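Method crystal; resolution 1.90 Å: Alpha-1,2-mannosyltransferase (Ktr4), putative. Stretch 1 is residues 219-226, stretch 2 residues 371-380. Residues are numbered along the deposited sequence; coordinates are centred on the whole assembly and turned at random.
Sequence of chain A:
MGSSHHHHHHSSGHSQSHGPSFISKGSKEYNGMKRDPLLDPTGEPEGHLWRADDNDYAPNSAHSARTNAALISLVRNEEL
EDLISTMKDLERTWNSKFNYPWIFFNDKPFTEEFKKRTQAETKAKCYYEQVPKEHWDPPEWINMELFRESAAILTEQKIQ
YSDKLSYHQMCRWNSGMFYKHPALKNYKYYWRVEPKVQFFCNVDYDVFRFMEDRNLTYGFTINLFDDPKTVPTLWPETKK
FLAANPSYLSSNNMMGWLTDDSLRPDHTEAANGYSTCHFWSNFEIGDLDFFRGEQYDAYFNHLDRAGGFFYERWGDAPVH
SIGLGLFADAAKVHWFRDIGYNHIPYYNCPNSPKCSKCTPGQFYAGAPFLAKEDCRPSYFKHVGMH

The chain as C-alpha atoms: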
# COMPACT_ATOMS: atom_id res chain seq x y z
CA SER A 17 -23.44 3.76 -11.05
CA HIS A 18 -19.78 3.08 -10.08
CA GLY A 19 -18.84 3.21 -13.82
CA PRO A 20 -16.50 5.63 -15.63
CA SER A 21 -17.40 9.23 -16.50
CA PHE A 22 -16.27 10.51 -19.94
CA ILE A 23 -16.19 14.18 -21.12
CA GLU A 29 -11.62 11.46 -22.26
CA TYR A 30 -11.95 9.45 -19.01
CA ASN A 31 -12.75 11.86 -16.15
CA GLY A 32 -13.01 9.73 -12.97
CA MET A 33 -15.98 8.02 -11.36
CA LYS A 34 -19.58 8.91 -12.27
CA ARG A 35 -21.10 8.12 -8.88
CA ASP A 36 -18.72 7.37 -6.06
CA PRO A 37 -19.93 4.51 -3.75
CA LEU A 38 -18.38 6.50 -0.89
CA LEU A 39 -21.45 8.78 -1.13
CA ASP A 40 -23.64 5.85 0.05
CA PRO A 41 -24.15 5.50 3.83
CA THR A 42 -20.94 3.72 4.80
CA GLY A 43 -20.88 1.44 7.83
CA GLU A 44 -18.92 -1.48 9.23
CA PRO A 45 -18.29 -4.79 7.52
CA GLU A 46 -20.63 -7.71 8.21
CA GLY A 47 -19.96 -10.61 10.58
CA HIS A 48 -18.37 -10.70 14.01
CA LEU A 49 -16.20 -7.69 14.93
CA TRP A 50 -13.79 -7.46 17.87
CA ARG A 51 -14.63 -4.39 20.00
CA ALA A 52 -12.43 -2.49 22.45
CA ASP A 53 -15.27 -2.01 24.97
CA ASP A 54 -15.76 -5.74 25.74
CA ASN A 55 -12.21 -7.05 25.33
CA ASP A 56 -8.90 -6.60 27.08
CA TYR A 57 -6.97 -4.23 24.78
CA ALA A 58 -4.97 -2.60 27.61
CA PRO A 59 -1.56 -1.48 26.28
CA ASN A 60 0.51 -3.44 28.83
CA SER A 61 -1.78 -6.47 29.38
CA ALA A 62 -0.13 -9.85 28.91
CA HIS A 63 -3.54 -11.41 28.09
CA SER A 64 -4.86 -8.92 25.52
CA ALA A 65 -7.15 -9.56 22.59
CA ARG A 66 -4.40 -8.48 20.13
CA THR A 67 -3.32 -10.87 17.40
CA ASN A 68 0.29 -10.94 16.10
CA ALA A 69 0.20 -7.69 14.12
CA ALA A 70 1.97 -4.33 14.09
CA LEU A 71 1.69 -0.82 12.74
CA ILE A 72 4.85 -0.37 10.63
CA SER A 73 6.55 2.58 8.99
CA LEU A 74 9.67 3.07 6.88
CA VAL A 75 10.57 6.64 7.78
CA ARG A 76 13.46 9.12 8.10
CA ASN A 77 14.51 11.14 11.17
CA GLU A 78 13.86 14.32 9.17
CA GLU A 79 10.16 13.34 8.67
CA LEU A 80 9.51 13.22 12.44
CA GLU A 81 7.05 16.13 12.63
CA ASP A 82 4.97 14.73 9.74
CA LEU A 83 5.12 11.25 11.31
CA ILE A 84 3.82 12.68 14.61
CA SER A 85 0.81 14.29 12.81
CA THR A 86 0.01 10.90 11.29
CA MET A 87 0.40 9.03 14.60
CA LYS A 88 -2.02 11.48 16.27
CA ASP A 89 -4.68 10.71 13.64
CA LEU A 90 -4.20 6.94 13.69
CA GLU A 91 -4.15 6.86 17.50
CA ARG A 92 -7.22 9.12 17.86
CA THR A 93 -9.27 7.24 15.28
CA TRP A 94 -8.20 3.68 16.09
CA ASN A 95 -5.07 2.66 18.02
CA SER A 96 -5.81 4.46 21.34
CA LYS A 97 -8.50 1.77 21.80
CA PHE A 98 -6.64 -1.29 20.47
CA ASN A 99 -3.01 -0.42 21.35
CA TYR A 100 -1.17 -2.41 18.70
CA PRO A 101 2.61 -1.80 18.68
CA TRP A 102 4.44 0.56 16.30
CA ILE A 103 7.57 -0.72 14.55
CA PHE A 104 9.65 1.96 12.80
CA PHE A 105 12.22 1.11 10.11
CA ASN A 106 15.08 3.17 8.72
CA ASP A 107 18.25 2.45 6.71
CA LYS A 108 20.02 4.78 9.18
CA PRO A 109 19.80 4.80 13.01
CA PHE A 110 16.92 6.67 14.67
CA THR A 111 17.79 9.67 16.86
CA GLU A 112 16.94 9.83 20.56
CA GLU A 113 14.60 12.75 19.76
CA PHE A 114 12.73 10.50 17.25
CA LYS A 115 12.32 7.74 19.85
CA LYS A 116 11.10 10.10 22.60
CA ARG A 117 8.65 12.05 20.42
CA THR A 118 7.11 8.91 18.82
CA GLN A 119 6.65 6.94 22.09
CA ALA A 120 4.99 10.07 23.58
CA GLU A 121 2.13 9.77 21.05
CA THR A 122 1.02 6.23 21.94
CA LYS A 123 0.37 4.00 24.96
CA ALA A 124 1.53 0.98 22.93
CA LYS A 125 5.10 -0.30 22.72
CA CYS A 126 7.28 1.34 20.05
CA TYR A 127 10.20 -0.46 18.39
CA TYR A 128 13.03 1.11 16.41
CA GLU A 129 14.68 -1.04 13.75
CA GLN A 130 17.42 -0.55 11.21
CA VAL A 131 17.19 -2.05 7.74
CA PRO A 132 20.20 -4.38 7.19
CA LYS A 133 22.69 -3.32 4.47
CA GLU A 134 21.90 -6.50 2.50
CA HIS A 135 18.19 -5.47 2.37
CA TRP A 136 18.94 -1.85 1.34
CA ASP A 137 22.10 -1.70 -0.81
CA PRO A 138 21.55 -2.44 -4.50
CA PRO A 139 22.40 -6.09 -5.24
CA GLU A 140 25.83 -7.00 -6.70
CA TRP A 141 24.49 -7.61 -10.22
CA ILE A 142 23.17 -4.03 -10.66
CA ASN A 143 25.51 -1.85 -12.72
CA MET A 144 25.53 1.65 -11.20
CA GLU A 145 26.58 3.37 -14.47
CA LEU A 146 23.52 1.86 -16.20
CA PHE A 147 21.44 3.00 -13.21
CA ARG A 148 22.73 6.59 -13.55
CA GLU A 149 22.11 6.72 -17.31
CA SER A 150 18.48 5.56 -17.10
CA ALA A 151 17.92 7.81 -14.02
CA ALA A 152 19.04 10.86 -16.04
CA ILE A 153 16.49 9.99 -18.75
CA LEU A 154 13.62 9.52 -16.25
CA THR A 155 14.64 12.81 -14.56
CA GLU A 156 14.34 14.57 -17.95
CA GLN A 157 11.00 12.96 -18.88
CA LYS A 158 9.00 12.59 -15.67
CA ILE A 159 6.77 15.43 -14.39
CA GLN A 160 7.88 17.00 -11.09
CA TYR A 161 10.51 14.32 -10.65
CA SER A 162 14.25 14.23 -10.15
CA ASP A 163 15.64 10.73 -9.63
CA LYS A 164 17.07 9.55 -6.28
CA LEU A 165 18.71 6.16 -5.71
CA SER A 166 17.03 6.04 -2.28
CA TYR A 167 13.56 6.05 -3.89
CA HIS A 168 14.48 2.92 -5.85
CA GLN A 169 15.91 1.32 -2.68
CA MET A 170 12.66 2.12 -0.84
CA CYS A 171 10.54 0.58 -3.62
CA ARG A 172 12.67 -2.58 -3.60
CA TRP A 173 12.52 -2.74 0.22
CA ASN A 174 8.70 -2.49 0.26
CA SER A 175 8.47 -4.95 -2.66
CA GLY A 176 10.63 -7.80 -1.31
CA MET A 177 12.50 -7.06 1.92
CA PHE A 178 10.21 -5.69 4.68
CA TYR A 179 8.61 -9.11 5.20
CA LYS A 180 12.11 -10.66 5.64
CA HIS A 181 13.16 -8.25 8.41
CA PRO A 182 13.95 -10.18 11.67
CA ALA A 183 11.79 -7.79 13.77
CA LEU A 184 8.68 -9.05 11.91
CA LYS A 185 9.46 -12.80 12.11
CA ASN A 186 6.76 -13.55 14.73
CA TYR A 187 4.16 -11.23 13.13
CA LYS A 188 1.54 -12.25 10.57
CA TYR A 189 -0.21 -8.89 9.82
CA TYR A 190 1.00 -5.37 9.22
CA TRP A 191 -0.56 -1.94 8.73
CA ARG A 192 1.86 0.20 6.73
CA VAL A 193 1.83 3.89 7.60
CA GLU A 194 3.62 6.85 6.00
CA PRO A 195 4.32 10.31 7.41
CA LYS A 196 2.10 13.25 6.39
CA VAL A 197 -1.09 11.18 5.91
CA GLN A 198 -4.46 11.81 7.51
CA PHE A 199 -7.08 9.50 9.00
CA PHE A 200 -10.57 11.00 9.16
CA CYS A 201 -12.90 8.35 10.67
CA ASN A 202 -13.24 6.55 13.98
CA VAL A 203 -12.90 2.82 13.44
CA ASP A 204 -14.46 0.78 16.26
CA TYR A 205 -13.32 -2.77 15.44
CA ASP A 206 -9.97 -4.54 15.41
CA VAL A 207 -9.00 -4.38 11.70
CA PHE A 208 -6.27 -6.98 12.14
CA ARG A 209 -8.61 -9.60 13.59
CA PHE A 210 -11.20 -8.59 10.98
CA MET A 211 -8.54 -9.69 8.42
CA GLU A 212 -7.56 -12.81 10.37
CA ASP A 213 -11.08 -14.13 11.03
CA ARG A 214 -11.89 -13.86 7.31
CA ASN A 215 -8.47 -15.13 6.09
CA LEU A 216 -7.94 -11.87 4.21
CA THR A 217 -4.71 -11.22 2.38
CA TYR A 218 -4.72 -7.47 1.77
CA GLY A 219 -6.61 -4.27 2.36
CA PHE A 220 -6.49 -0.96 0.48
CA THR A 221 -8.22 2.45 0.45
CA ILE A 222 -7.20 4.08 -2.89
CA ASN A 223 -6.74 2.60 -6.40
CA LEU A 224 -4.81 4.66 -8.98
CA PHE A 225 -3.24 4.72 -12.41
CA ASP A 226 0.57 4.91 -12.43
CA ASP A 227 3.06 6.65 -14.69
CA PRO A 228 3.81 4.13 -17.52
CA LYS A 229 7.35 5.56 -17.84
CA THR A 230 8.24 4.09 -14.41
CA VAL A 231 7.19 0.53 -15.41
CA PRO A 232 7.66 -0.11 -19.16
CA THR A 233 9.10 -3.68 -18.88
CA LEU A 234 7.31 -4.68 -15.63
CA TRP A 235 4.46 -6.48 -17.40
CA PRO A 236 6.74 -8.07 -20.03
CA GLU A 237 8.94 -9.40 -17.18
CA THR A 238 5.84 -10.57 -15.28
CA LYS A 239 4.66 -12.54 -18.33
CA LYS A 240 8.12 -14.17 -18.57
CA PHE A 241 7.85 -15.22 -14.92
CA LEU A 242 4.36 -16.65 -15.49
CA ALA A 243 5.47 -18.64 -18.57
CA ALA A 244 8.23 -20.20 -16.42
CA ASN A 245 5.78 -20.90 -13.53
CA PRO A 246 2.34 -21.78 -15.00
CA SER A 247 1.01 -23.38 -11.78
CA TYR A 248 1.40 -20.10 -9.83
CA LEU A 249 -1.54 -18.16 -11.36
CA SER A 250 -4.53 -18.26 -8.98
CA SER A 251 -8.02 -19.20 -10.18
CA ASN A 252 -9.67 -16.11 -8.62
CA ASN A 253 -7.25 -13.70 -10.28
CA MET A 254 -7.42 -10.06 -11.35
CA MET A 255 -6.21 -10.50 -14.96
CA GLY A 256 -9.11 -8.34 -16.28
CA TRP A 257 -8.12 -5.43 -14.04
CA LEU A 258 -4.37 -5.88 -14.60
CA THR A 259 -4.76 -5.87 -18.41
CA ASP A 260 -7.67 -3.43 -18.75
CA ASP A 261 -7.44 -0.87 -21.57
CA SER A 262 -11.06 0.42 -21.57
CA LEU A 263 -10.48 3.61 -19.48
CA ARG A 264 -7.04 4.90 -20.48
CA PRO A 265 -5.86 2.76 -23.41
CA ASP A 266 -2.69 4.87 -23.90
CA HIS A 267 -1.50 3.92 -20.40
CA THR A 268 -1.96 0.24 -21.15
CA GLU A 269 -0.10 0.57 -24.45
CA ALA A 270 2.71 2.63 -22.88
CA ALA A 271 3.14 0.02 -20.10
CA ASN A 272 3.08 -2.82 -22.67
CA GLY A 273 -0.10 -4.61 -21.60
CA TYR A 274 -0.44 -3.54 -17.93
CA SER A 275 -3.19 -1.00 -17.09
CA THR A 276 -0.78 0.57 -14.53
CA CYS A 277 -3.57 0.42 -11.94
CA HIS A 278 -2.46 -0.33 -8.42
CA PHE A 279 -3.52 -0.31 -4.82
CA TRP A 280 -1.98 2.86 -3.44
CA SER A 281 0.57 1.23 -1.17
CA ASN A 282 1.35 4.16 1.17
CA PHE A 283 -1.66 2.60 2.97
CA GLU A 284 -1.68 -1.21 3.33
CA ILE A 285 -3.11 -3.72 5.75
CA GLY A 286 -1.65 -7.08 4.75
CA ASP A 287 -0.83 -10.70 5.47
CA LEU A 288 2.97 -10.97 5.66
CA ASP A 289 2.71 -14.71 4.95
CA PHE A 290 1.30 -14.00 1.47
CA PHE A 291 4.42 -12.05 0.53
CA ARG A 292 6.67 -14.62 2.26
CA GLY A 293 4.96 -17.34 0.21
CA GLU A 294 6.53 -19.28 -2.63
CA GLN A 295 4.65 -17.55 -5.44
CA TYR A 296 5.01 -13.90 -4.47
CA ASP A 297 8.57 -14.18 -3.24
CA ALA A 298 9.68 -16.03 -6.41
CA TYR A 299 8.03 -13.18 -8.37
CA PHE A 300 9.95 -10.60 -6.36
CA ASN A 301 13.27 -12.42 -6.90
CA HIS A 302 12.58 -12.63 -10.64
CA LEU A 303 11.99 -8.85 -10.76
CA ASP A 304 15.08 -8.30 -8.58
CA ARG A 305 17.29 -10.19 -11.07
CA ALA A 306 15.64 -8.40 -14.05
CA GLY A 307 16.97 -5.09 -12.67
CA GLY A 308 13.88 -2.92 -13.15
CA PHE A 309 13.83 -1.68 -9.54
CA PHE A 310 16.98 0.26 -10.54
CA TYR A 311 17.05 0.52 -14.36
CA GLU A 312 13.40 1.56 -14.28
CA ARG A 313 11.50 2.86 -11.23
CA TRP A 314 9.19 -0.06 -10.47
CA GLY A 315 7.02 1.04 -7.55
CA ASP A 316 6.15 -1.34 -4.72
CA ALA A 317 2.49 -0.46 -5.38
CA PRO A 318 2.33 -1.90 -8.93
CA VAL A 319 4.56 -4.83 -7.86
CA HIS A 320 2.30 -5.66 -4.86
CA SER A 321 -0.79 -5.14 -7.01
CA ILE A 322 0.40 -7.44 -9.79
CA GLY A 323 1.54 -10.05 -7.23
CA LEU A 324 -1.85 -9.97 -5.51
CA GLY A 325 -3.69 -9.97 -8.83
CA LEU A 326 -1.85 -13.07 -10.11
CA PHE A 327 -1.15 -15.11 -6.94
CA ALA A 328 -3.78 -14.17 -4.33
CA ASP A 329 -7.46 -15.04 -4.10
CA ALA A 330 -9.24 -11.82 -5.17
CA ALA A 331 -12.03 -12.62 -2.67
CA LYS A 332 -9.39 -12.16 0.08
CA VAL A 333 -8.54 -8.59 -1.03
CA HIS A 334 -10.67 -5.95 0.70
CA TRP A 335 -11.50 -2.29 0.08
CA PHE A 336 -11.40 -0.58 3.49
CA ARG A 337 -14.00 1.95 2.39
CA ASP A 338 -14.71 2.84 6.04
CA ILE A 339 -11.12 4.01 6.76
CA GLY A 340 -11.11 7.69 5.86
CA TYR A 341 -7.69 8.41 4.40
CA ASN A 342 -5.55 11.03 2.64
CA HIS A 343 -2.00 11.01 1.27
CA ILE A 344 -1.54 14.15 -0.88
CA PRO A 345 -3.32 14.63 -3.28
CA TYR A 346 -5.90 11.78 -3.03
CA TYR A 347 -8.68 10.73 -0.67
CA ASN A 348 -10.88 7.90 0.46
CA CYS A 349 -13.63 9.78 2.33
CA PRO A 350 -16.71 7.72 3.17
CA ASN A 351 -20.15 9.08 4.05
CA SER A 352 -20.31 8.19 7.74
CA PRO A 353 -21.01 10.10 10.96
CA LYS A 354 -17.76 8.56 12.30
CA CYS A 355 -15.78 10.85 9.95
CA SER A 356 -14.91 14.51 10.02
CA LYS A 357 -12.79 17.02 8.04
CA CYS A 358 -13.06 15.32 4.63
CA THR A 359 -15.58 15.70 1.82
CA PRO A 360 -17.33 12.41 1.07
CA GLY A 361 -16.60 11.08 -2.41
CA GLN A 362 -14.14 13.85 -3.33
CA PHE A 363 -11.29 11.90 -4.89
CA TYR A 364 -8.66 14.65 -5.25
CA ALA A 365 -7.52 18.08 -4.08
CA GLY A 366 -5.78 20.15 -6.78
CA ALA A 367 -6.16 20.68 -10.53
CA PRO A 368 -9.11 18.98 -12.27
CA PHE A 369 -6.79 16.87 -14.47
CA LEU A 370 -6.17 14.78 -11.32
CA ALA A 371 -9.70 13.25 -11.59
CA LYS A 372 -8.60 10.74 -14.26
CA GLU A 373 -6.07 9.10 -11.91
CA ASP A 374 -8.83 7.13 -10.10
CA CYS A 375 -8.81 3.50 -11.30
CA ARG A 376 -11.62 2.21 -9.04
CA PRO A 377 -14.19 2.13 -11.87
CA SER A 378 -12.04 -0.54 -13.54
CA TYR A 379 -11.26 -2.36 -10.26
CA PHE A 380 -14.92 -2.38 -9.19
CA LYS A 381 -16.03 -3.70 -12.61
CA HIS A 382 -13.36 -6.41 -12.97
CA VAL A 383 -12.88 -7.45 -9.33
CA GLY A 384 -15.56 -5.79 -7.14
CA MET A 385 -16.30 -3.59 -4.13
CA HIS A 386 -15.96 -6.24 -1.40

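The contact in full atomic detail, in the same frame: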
# COMPACT_ATOMS: atom_id res chain seq x y z
N GLY A 219 -5.63 -5.33 2.32
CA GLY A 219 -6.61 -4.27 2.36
C GLY A 219 -6.05 -2.96 1.83
O GLY A 219 -4.89 -2.62 2.12
N PHE A 220 -6.87 -2.24 1.07
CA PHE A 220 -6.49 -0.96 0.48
C PHE A 220 -7.58 0.09 0.68
O PHE A 220 -8.72 -0.23 1.00
CB PHE A 220 -6.22 -1.14 -1.02
CG PHE A 220 -7.46 -1.34 -1.85
CD1 PHE A 220 -8.05 -2.59 -1.94
CD2 PHE A 220 -8.02 -0.29 -2.57
CE1 PHE A 220 -9.18 -2.80 -2.71
CE2 PHE A 220 -9.17 -0.48 -3.34
CZ PHE A 220 -9.75 -1.74 -3.41
N THR A 221 -7.23 1.36 0.46
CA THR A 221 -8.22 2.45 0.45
C THR A 221 -8.35 3.17 -0.89
O THR A 221 -9.44 3.63 -1.21
CB THR A 221 -7.89 3.52 1.51
OG1 THR A 221 -6.52 3.90 1.38
CG2 THR A 221 -8.14 2.98 2.91
N ILE A 222 -7.26 3.28 -1.65
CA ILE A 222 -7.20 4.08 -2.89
C ILE A 222 -6.62 3.22 -4.02
O ILE A 222 -5.76 2.37 -3.78
CB ILE A 222 -6.41 5.39 -2.64
CG1 ILE A 222 -7.18 6.27 -1.64
CG2 ILE A 222 -6.14 6.17 -3.93
CD1 ILE A 222 -6.47 7.55 -1.19
N ASN A 223 -7.11 3.42 -5.24
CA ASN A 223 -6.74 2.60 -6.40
C ASN A 223 -6.49 3.56 -7.56
O ASN A 223 -7.42 4.25 -7.99
CB ASN A 223 -7.86 1.60 -6.71
CG ASN A 223 -7.42 0.47 -7.64
OD1 ASN A 223 -6.94 0.69 -8.75
ND2 ASN A 223 -7.59 -0.76 -7.17
N LEU A 224 -5.26 3.62 -8.05
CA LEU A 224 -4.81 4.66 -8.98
C LEU A 224 -4.16 4.09 -10.23
O LEU A 224 -3.60 3.00 -10.21
CB LEU A 224 -3.74 5.54 -8.32
CG LEU A 224 -4.04 6.30 -7.03
CD1 LEU A 224 -2.82 7.11 -6.65
CD2 LEU A 224 -5.22 7.22 -7.18
N PHE A 225 -4.16 4.90 -11.29
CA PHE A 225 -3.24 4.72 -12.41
C PHE A 225 -1.82 5.13 -12.00
O PHE A 225 -1.63 5.97 -11.10
CB PHE A 225 -3.70 5.54 -13.63
CG PHE A 225 -4.94 5.00 -14.27
CD1 PHE A 225 -4.86 4.04 -15.26
CD2 PHE A 225 -6.20 5.42 -13.86
CE1 PHE A 225 -6.00 3.52 -15.86
CE2 PHE A 225 -7.35 4.90 -14.44
CZ PHE A 225 -7.25 3.95 -15.44
N ASP A 226 -0.82 4.53 -12.63
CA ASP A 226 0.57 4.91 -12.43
C ASP A 226 1.10 5.60 -13.68
O ASP A 226 0.43 5.65 -14.72
CB ASP A 226 1.44 3.69 -12.11
CG ASP A 226 2.58 4.00 -11.13
OD1 ASP A 226 2.99 5.18 -11.03
OD2 ASP A 226 3.05 3.06 -10.46
N ALA A 371 -8.53 14.14 -11.66
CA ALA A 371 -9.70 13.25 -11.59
C ALA A 371 -9.51 11.92 -12.32
O ALA A 371 -9.98 10.88 -11.85
CB ALA A 371 -10.94 13.96 -12.14
N LYS A 372 -8.80 11.95 -13.45
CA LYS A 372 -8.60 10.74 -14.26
C LYS A 372 -7.63 9.70 -13.68
O LYS A 372 -7.44 8.64 -14.26
CB LYS A 372 -8.15 11.12 -15.68
CG LYS A 372 -6.77 11.74 -15.80
CD LYS A 372 -6.39 11.99 -17.26
CE LYS A 372 -7.01 13.27 -17.80
NZ LYS A 372 -6.32 14.48 -17.27
N GLU A 373 -6.99 10.02 -12.55
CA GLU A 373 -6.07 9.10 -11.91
C GLU A 373 -6.76 8.01 -11.07
O GLU A 373 -6.09 7.06 -10.66
CB GLU A 373 -5.05 9.87 -11.06
CG GLU A 373 -4.20 10.87 -11.85
CD GLU A 373 -3.54 10.28 -13.08
OE1 GLU A 373 -3.07 9.13 -13.05
OE2 GLU A 373 -3.49 10.96 -14.11
N ASP A 374 -8.07 8.12 -10.87
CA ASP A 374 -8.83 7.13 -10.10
C ASP A 374 -9.05 5.90 -10.98
O ASP A 374 -9.66 6.01 -12.05
CB ASP A 374 -10.17 7.74 -9.67
CG ASP A 374 -10.99 6.84 -8.76
OD1 ASP A 374 -10.51 5.80 -8.25
OD2 ASP A 374 -12.16 7.19 -8.54
N CYS A 375 -8.59 4.74 -10.53
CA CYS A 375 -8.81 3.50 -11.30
C CYS A 375 -9.89 2.60 -10.70
O CYS A 375 -10.17 1.53 -11.25
CB CYS A 375 -7.50 2.74 -11.46
SG CYS A 375 -7.67 1.33 -12.59
N ARG A 376 -10.56 3.03 -9.64
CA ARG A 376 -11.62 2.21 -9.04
C ARG A 376 -12.73 1.77 -10.00
O ARG A 376 -13.20 0.65 -9.88
CB ARG A 376 -12.23 2.91 -7.82
CG ARG A 376 -11.31 2.94 -6.60
CD ARG A 376 -11.88 3.75 -5.45
NE ARG A 376 -12.29 5.06 -5.95
CZ ARG A 376 -13.30 5.80 -5.49
NH1 ARG A 376 -14.03 5.42 -4.43
NH2 ARG A 376 -13.56 6.94 -6.11
N PRO A 377 -13.14 2.62 -10.98
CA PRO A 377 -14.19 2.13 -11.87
C PRO A 377 -13.81 0.84 -12.61
O PRO A 377 -14.66 -0.03 -12.82
CB PRO A 377 -14.41 3.30 -12.84
CG PRO A 377 -14.00 4.50 -12.07
CD PRO A 377 -12.81 4.03 -11.28
N SER A 378 -12.53 0.71 -12.97
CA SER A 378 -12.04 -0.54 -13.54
C SER A 378 -11.95 -1.65 -12.48
O SER A 378 -12.38 -2.78 -12.74
CB SER A 378 -10.67 -0.33 -14.18
OG SER A 378 -10.14 -1.56 -14.61
N TYR A 379 -11.39 -1.34 -11.32
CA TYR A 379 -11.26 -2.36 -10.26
C TYR A 379 -12.62 -2.90 -9.80
O TYR A 379 -12.79 -4.11 -9.62
CB TYR A 379 -10.47 -1.82 -9.07
CG TYR A 379 -10.16 -2.92 -8.07
CD1 TYR A 379 -9.19 -3.86 -8.35
CD2 TYR A 379 -10.85 -3.02 -6.87
CE1 TYR A 379 -8.89 -4.88 -7.46
CE2 TYR A 379 -10.56 -4.04 -5.96
CZ TYR A 379 -9.58 -4.97 -6.26
OH TYR A 379 -9.27 -5.99 -5.39
N PHE A 380 -13.59 -2.00 -9.63
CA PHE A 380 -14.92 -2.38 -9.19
C PHE A 380 -15.67 -3.20 -10.25
O PHE A 380 -16.43 -4.09 -9.89
CB PHE A 380 -15.74 -1.15 -8.79
CG PHE A 380 -15.23 -0.43 -7.56
CD1 PHE A 380 -14.31 -1.02 -6.67
CD2 PHE A 380 -15.71 0.84 -7.26
CE1 PHE A 380 -13.88 -0.34 -5.54
CE2 PHE A 380 -15.29 1.51 -6.13
CZ PHE A 380 -14.38 0.92 -5.27
O HOH W 1 -9.19 5.60 -5.59
O HOH W 2 -1.55 8.66 -10.88
O HOH W 3 -0.95 8.45 -14.66

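Two backbone hydrogen bonds join the stretches. C375 N donates to N223 O at 2.8 Å, and F225 N donates to E373 O at 3.0 Å. Both are nearly straight, and together they form a single beta bridge between L224 and D374. At its centre L224 CA lies 3.2 Å from E373 O, a CA-H...O contact.

D374 and R376 brace the second stretch. R376 NH2 forms a salt bridge with D374 OD2 at 2.8 Å, and R376 NE donates to D374 OD1 at 3.0 Å. D374 OD1 also accepts from R376 N at 3.1 Å, which caps the start of the helix.

Water extends the link. Water 1 accepts from N223 N and donates to D374 OD1, each at 3.0 Å. Water 2 donates to F225 O and to E373 OE1, each at 2.7 Å.

Packing flanks the bridge. C375 lies over one face of the F225 ring, facing its pi electrons: CB makes a CH-pi contact, 4.1 Å from the ring centroid, and SG a sulfur-aromatic contact at 4.2 Å. C375 is also covalently bonded elsewhere in the structure. The CA-to-CB bond of N223 points toward the second stretch; its amide packs well over the Y379 ring face, with N223 ND2 3.5 Å from Y379 CG, and N223 CB is 3.7 Å from R376 CG. Farther along, F220 CZ meets Y379 CE2 at 3.5 Å, the two ring planes nearly perpendicular.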